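Local coordinates for oxidoreductase (Listeria innocua, PDB 3E18), which binds NAD through a Rossmann-fold domain and is probably a dehydrogenase of the GFO/IDH/MocA family, its substrate not established, at residues A[10-14]-A[34-38]; A[117-121]-A[310-315]. All coordinates share one frame; numbering follows the deposited sequence.

Interaction 1 (A[10-14]-A[34-38]). With NAD (nicotinamide-adenine-dinucleotide), chain E.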
loop_
_atom_site.group_PDB
_atom_site.type_symbol
_atom_site.label_atom_id
_atom_site.label_comp_id
_atom_site.label_asym_id
_atom_site.label_seq_id
_atom_site.Cartn_x
_atom_site.Cartn_y
_atom_site.Cartn_z
ATOM N N ILE A 10 -15.164 8.742 -37.326
ATOM C CA ILE A 10 -15.306 8.898 -35.881
ATOM C C ILE A 10 -16.757 8.658 -35.486
ATOM O O ILE A 10 -17.663 9.352 -35.958
ATOM C CB ILE A 10 -14.860 10.325 -35.411
ATOM C CG1 ILE A 10 -13.400 10.615 -35.796
ATOM C CG2 ILE A 10 -15.127 10.550 -33.908
ATOM C CD1 ILE A 10 -12.384 9.678 -35.230
ATOM N N VAL A 11 -16.973 7.654 -34.634
ATOM C CA VAL A 11 -18.306 7.329 -34.109
ATOM C C VAL A 11 -18.346 7.662 -32.618
ATOM O O VAL A 11 -17.755 6.965 -31.786
ATOM C CB VAL A 11 -18.658 5.833 -34.311
ATOM C CG1 VAL A 11 -20.076 5.555 -33.861
ATOM C CG2 VAL A 11 -18.468 5.434 -35.771
ATOM N N GLY A 12 -19.056 8.731 -32.285
ATOM C CA GLY A 12 -19.059 9.245 -30.930
ATOM C C GLY A 12 -18.222 10.508 -30.919
ATOM O O GLY A 12 -17.012 10.457 -30.717
ATOM N N TYR A 13 -18.867 11.646 -31.147
ATOM C CA TYR A 13 -18.147 12.907 -31.192
ATOM C C TYR A 13 -18.217 13.641 -29.847
ATOM O O TYR A 13 -18.726 14.764 -29.739
ATOM C CB TYR A 13 -18.659 13.768 -32.349
ATOM C CG TYR A 13 -17.752 14.923 -32.690
ATOM C CD1 TYR A 13 -16.528 14.711 -33.311
ATOM C CD2 TYR A 13 -18.130 16.238 -32.397
ATOM C CE1 TYR A 13 -15.690 15.776 -33.624
ATOM C CE2 TYR A 13 -17.299 17.302 -32.690
ATOM C CZ TYR A 13 -16.091 17.070 -33.312
ATOM O OH TYR A 13 -15.275 18.138 -33.604
ATOM N N GLY A 14 -17.699 12.997 -28.810
ATOM C CA GLY A 14 -17.669 13.610 -27.489
ATOM C C GLY A 14 -16.271 14.097 -27.188
ATOM O O GLY A 14 -15.524 14.439 -28.105
ATOM N N GLY A 34 -14.905 11.413 -41.844
ATOM C CA GLY A 34 -16.090 12.035 -41.292
ATOM C C GLY A 34 -16.491 11.562 -39.908
ATOM O O GLY A 34 -15.744 10.844 -39.233
ATOM N N VAL A 35 -17.691 11.963 -39.499
ATOM C CA VAL A 35 -18.143 11.833 -38.120
ATOM C C VAL A 35 -19.604 11.381 -38.053
ATOM O O VAL A 35 -20.450 11.881 -38.790
ATOM C CB VAL A 35 -18.015 13.198 -37.368
ATOM C CG1 VAL A 35 -18.739 13.164 -36.032
ATOM C CG2 VAL A 35 -16.562 13.591 -37.173
ATOM N N PHE A 36 -19.894 10.432 -37.164
ATOM C CA PHE A 36 -21.266 10.194 -36.729
ATOM C C PHE A 36 -21.406 10.328 -35.218
ATOM O O PHE A 36 -20.558 9.853 -34.456
ATOM C CB PHE A 36 -21.783 8.816 -37.173
ATOM C CG PHE A 36 -23.163 8.508 -36.659
ATOM C CD1 PHE A 36 -24.270 9.206 -37.144
ATOM C CD2 PHE A 36 -23.352 7.563 -35.653
ATOM C CE1 PHE A 36 -25.543 8.964 -36.642
ATOM C CE2 PHE A 36 -24.629 7.304 -35.155
ATOM C CZ PHE A 36 -25.723 8.006 -35.652
ATOM N N ASP A 37 -22.484 10.976 -34.796
ATOM C CA ASP A 37 -22.902 10.959 -33.398
ATOM C C ASP A 37 -24.413 10.776 -33.355
ATOM O O ASP A 37 -25.120 11.181 -34.276
ATOM C CB ASP A 37 -22.472 12.238 -32.672
ATOM C CG ASP A 37 -22.502 12.093 -31.153
ATOM O OD1 ASP A 37 -23.610 12.042 -30.567
ATOM O OD2 ASP A 37 -21.418 12.062 -30.533
ATOM N N ILE A 38 -24.904 10.145 -32.294
ATOM C CA ILE A 38 -26.342 9.906 -32.147
ATOM C C ILE A 38 -27.132 11.204 -31.866
ATOM O O ILE A 38 -28.299 11.313 -32.224
ATOM C CB ILE A 38 -26.621 8.790 -31.102
ATOM C CG1 ILE A 38 -28.008 8.177 -31.322
ATOM C CG2 ILE A 38 -26.383 9.291 -29.673
ATOM C CD1 ILE A 38 -28.205 6.829 -30.659
HETATM P PA NAD E . -18.547 11.643 -23.964
HETATM O O1A NAD E . -17.818 12.926 -23.838
HETATM O O2A NAD E . -19.775 11.565 -23.154
HETATM O O5B NAD E . -18.870 11.346 -25.509
HETATM C C5B NAD E . -19.508 10.175 -25.965
HETATM C C4B NAD E . -20.236 10.534 -27.257
HETATM O O4B NAD E . -20.801 9.383 -27.856
HETATM C C3B NAD E . -21.380 11.507 -26.988
HETATM O O3B NAD E . -21.242 12.622 -27.837
HETATM C C2B NAD E . -22.624 10.713 -27.331
HETATM O O2B NAD E . -23.650 11.512 -27.874
HETATM C C1B NAD E . -22.096 9.695 -28.325
HETATM N N9A NAD E . -22.907 8.470 -28.399
HETATM C C8A NAD E . -23.553 7.825 -27.372
HETATM N N7A NAD E . -24.171 6.729 -27.874
HETATM C C5A NAD E . -23.928 6.675 -29.205
HETATM C C6A NAD E . -24.323 5.782 -30.196
HETATM N N6A NAD E . -24.935 4.651 -29.851
HETATM N N1A NAD E . -23.912 5.992 -31.503
HETATM C C2A NAD E . -23.122 7.077 -31.829
HETATM N N3A NAD E . -22.737 7.959 -30.840
HETATM C C4A NAD E . -23.135 7.763 -29.550
HETATM O O3 NAD E . -17.549 10.433 -23.558
HETATM P PN NAD E . -15.958 10.493 -23.644
HETATM O O1N NAD E . -15.407 11.003 -22.360
HETATM O O2N NAD E . -15.523 11.081 -24.931
HETATM O O5D NAD E . -15.587 8.900 -23.666
HETATM C C5D NAD E . -16.030 8.024 -24.680
HETATM C C4D NAD E . -15.153 6.752 -24.685
HETATM O O4D NAD E . -13.784 7.111 -24.717
HETATM C C3D NAD E . -15.323 5.900 -23.439
HETATM O O3D NAD E . -15.161 4.532 -23.782
HETATM C C2D NAD E . -14.169 6.291 -22.539
HETATM O O2D NAD E . -13.777 5.196 -21.744
HETATM C C1D NAD E . -13.095 6.643 -23.559
HETATM N N1N NAD E . -12.063 7.612 -23.104
HETATM C C2N NAD E . -10.761 7.211 -23.203
HETATM C C3N NAD E . -9.708 8.033 -22.815
HETATM C C7N NAD E . -8.310 7.624 -23.166
HETATM O O7N NAD E . -7.234 8.329 -22.608
HETATM N N7N NAD E . -8.099 6.610 -24.010
HETATM C C4N NAD E . -9.988 9.322 -22.340
HETATM C C5N NAD E . -11.319 9.740 -22.254
HETATM C C6N NAD E . -12.349 8.878 -22.647
#

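Interaction 2 (A[117-121]-A[310-315])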
loop_
_atom_site.group_PDB
_atom_site.type_symbol
_atom_site.label_atom_id
_atom_site.label_comp_id
_atom_site.label_asym_id
_atom_site.label_seq_id
_atom_site.Cartn_x
_atom_site.Cartn_y
_atom_site.Cartn_z
ATOM N N LYS A 117 -10.990 -8.890 -40.710
ATOM C CA LYS A 117 -10.759 -7.457 -40.464
ATOM C C LYS A 117 -10.075 -7.292 -39.109
ATOM O O LYS A 117 -10.045 -8.225 -38.306
ATOM C CB LYS A 117 -12.069 -6.662 -40.514
ATOM C CG LYS A 117 -12.790 -6.659 -41.887
ATOM C CD LYS A 117 -12.064 -5.778 -42.930
ATOM C CE LYS A 117 -12.521 -6.100 -44.354
ATOM N NZ LYS A 117 -11.750 -5.277 -45.345
ATOM N N HIS A 118 -9.520 -6.113 -38.854
ATOM C CA HIS A 118 -8.752 -5.896 -37.633
ATOM C C HIS A 118 -9.550 -5.120 -36.595
ATOM O O HIS A 118 -10.281 -4.166 -36.912
ATOM C CB HIS A 118 -7.416 -5.183 -37.912
ATOM C CG HIS A 118 -6.453 -5.986 -38.727
ATOM N ND1 HIS A 118 -5.708 -7.019 -38.199
ATOM C CD2 HIS A 118 -6.108 -5.905 -40.033
ATOM C CE1 HIS A 118 -4.955 -7.548 -39.147
ATOM N NE2 HIS A 118 -5.180 -6.890 -40.270
ATOM N N PHE A 119 -9.404 -5.550 -35.350
ATOM C CA PHE A 119 -9.951 -4.823 -34.214
ATOM C C PHE A 119 -8.771 -4.472 -33.306
ATOM O O PHE A 119 -7.973 -5.351 -32.975
ATOM C CB PHE A 119 -10.959 -5.709 -33.462
ATOM C CG PHE A 119 -11.480 -5.096 -32.199
ATOM C CD1 PHE A 119 -12.567 -4.237 -32.236
ATOM C CD2 PHE A 119 -10.870 -5.357 -30.971
ATOM C CE1 PHE A 119 -13.058 -3.666 -31.071
ATOM C CE2 PHE A 119 -11.343 -4.765 -29.808
ATOM C CZ PHE A 119 -12.439 -3.927 -29.861
ATOM N N MET A 120 -8.680 -3.208 -32.900
ATOM C CA MET A 120 -7.597 -2.738 -32.012
ATOM C C MET A 120 -8.134 -1.868 -30.893
ATOM O O MET A 120 -8.935 -0.978 -31.143
ATOM C CB MET A 120 -6.555 -1.935 -32.810
ATOM C CG MET A 120 -5.308 -1.480 -31.996
ATOM S SD MET A 120 -3.893 -0.878 -32.965
ATOM C CE MET A 120 -3.219 -2.459 -33.465
ATOM N N VAL A 121 -7.671 -2.120 -29.667
ATOM C CA VAL A 121 -8.006 -1.288 -28.505
ATOM C C VAL A 121 -7.077 -0.086 -28.408
ATOM O O VAL A 121 -5.873 -0.224 -28.542
ATOM C CB VAL A 121 -7.886 -2.105 -27.232
ATOM N N ASN A 310 1.037 2.462 -36.065
ATOM C CA ASN A 310 1.060 1.013 -35.893
ATOM C C ASN A 310 -0.216 0.330 -36.425
ATOM O O ASN A 310 -0.142 -0.739 -37.035
ATOM C CB ASN A 310 1.263 0.649 -34.434
ATOM C CG ASN A 310 1.250 -0.843 -34.218
ATOM O OD1 ASN A 310 0.454 -1.366 -33.440
ATOM N ND2 ASN A 310 2.087 -1.537 -34.952
ATOM N N PHE A 311 -1.371 0.928 -36.145
ATOM C CA PHE A 311 -2.668 0.471 -36.665
ATOM C C PHE A 311 -2.641 0.372 -38.204
ATOM O O PHE A 311 -3.027 -0.653 -38.758
ATOM C CB PHE A 311 -3.802 1.405 -36.201
ATOM C CG PHE A 311 -5.167 1.055 -36.767
ATOM C CD1 PHE A 311 -5.835 -0.100 -36.362
ATOM C CD2 PHE A 311 -5.788 1.895 -37.692
ATOM C CE1 PHE A 311 -7.092 -0.428 -36.888
ATOM C CE2 PHE A 311 -7.047 1.585 -38.216
ATOM C CZ PHE A 311 -7.697 0.422 -37.817
ATOM N N VAL A 312 -2.156 1.427 -38.867
ATOM C CA VAL A 312 -1.961 1.435 -40.332
ATOM C C VAL A 312 -1.003 0.338 -40.805
ATOM O O VAL A 312 -1.295 -0.374 -41.776
ATOM C CB VAL A 312 -1.539 2.825 -40.839
ATOM C CG1 VAL A 312 -1.228 2.803 -42.331
ATOM C CG2 VAL A 312 -2.649 3.806 -40.592
ATOM N N ASP A 313 0.110 0.181 -40.096
ATOM C CA ASP A 313 1.098 -0.856 -40.409
ATOM C C ASP A 313 0.505 -2.260 -40.286
ATOM O O ASP A 313 0.906 -3.169 -41.013
ATOM C CB ASP A 313 2.310 -0.745 -39.478
ATOM C CG ASP A 313 3.189 0.481 -39.763
ATOM O OD1 ASP A 313 2.992 1.175 -40.788
ATOM O OD2 ASP A 313 4.083 0.757 -38.930
ATOM N N VAL A 314 -0.414 -2.435 -39.330
ATOM C CA VAL A 314 -1.163 -3.687 -39.161
ATOM C C VAL A 314 -2.116 -3.890 -40.349
ATOM O O VAL A 314 -2.169 -4.978 -40.927
ATOM C CB VAL A 314 -1.915 -3.735 -37.799
ATOM C CG1 VAL A 314 -2.934 -4.862 -37.760
ATOM C CG2 VAL A 314 -0.926 -3.890 -36.663
ATOM N N LEU A 315 -2.821 -2.827 -40.746
ATOM C CA LEU A 315 -3.711 -2.868 -41.916
ATOM C C LEU A 315 -2.974 -3.193 -43.211
ATOM O O LEU A 315 -3.514 -3.885 -44.075
ATOM C CB LEU A 315 -4.456 -1.532 -42.105
ATOM C CG LEU A 315 -5.408 -1.006 -41.022
ATOM C CD1 LEU A 315 -6.319 0.096 -41.563
ATOM C CD2 LEU A 315 -6.226 -2.120 -40.389
HETATM O O HOH W 1 -4.580 -6.824 -43.125
#

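Interaction 1 (A[10-14]-A[34-38])
Ile10 and Val11 pair in parallel with Val35 and Phe36 at the C-terminal ends of the strands of a Rossmann fold, beside the adenosine of NAD, where strands 6-11 and 30-36 of the first beta-alpha-beta unit run side by side. Three backbone hydrogen bonds set the register: Ile10 N to Gly34 O, Phe36 N to Ile10 O and Gly12 N to Phe36 O, the last 2.9 Å long and nearly straight at 172°. Beyond the paired strands the sequence fits the glycine-rich GxGxxG turn, with Gly12 and Gly14 as its first two glycines. Gly12 has a positive phi, a conformation readily open to glycine, and the turn passes close to the cofactor, with Gly12 CA 3.5 Å from NAD O4B and Gly14 CA 3.2 Å from NAD O5B.

Apolar contacts lie on both faces of the sheet. On one, Val35 CG1 meets Tyr13 CB at 3.7 Å, the two side chains crossing at about a right angle, while Val35 CG2 approaches Ile10 CB; helix 40-47 adds Ala46 against Tyr13 and Val35. On the other, Val11 CG1 touches the edge of the Phe36 ring at CD2, and both side chains reach C2A of the adenine.

The side-chain hydrogen bonding centres on Asp37, an NAD-binding residue just past the end of strand 30-36. With CG anti to the backbone N (chi1 -163°), its carboxylate reaches back to the glycine turn and the adenosine ribose. OD1 of Asp37 accepts hydrogen bonds from NAD O2B, at 2.7 Å, and from the amide of Leu39. OD2 of Asp37 accepts one from NAD O3B at 2.8 Å and, through its anti lone pair, one from Tyr13 N at 2.7 Å.

Interaction 2 (A[117-121]-A[310-315])
His118, just before strand 119-122, lays one face of its imidazole against Val314 of helix 307-315. Val314 CG1 stands 3.6 Å from the His118 ring centroid and 14° off the normal, which defines a CH-pi contact over the ring centre. The ring is brought there with CG beside the backbone N; Leu315 CD2 lies 3.8 Å from His118 CD2, oblique to the ring. At the ring edge, in plane, His118 NE2 hydrogen-bonds a water at 2.9 Å, and that water donates a longer bond to Leu315 O.

Two residues on, Met120 again points toward the helix. Its CG is anti to the backbone N, and the chain extends until a bend at chi3 turns the methyl aside. Met120 SD sits at the edge of the Phe311 ring, 5.3 Å from the centroid and 76° off the normal, a Met-aromatic contact. Met120 CE packs 4.2 Å from Val314 CG2 and 3.8 Å from Asn310 OD1, which accepts a hydrogen bond from Ile322 N.

Strand 119-121 and helix 310-315 are nearly antiparallel, at 162°, with axes 10.4 Å apart. Side chains fill that separation, and the chemistry implies an interface held by dispersion and aromatic contacts, with one water bridging its histidine end.

How the interactions relate
Both contacts reach the same five-stranded parallel sheet, near opposite margins: interaction 1 pairs outermost strand 30-36 with its neighbour 6-11, whereas interaction 2 packs a helix from late in the chain against the other outermost strand, 119-122. Their centres lie 20 Å apart and they do not touch. Each is largely buried, but His118 and Leu315 at one end of interaction 2 are partly exposed, in keeping with the water there. The chemistry follows position. Interaction 1, within the sheet, combines backbone hydrogen bonds with apolar packing on both faces and a carboxylate at the cofactor; interaction 2 relies on side chains, and Met120 remains about 12 Å from NAD.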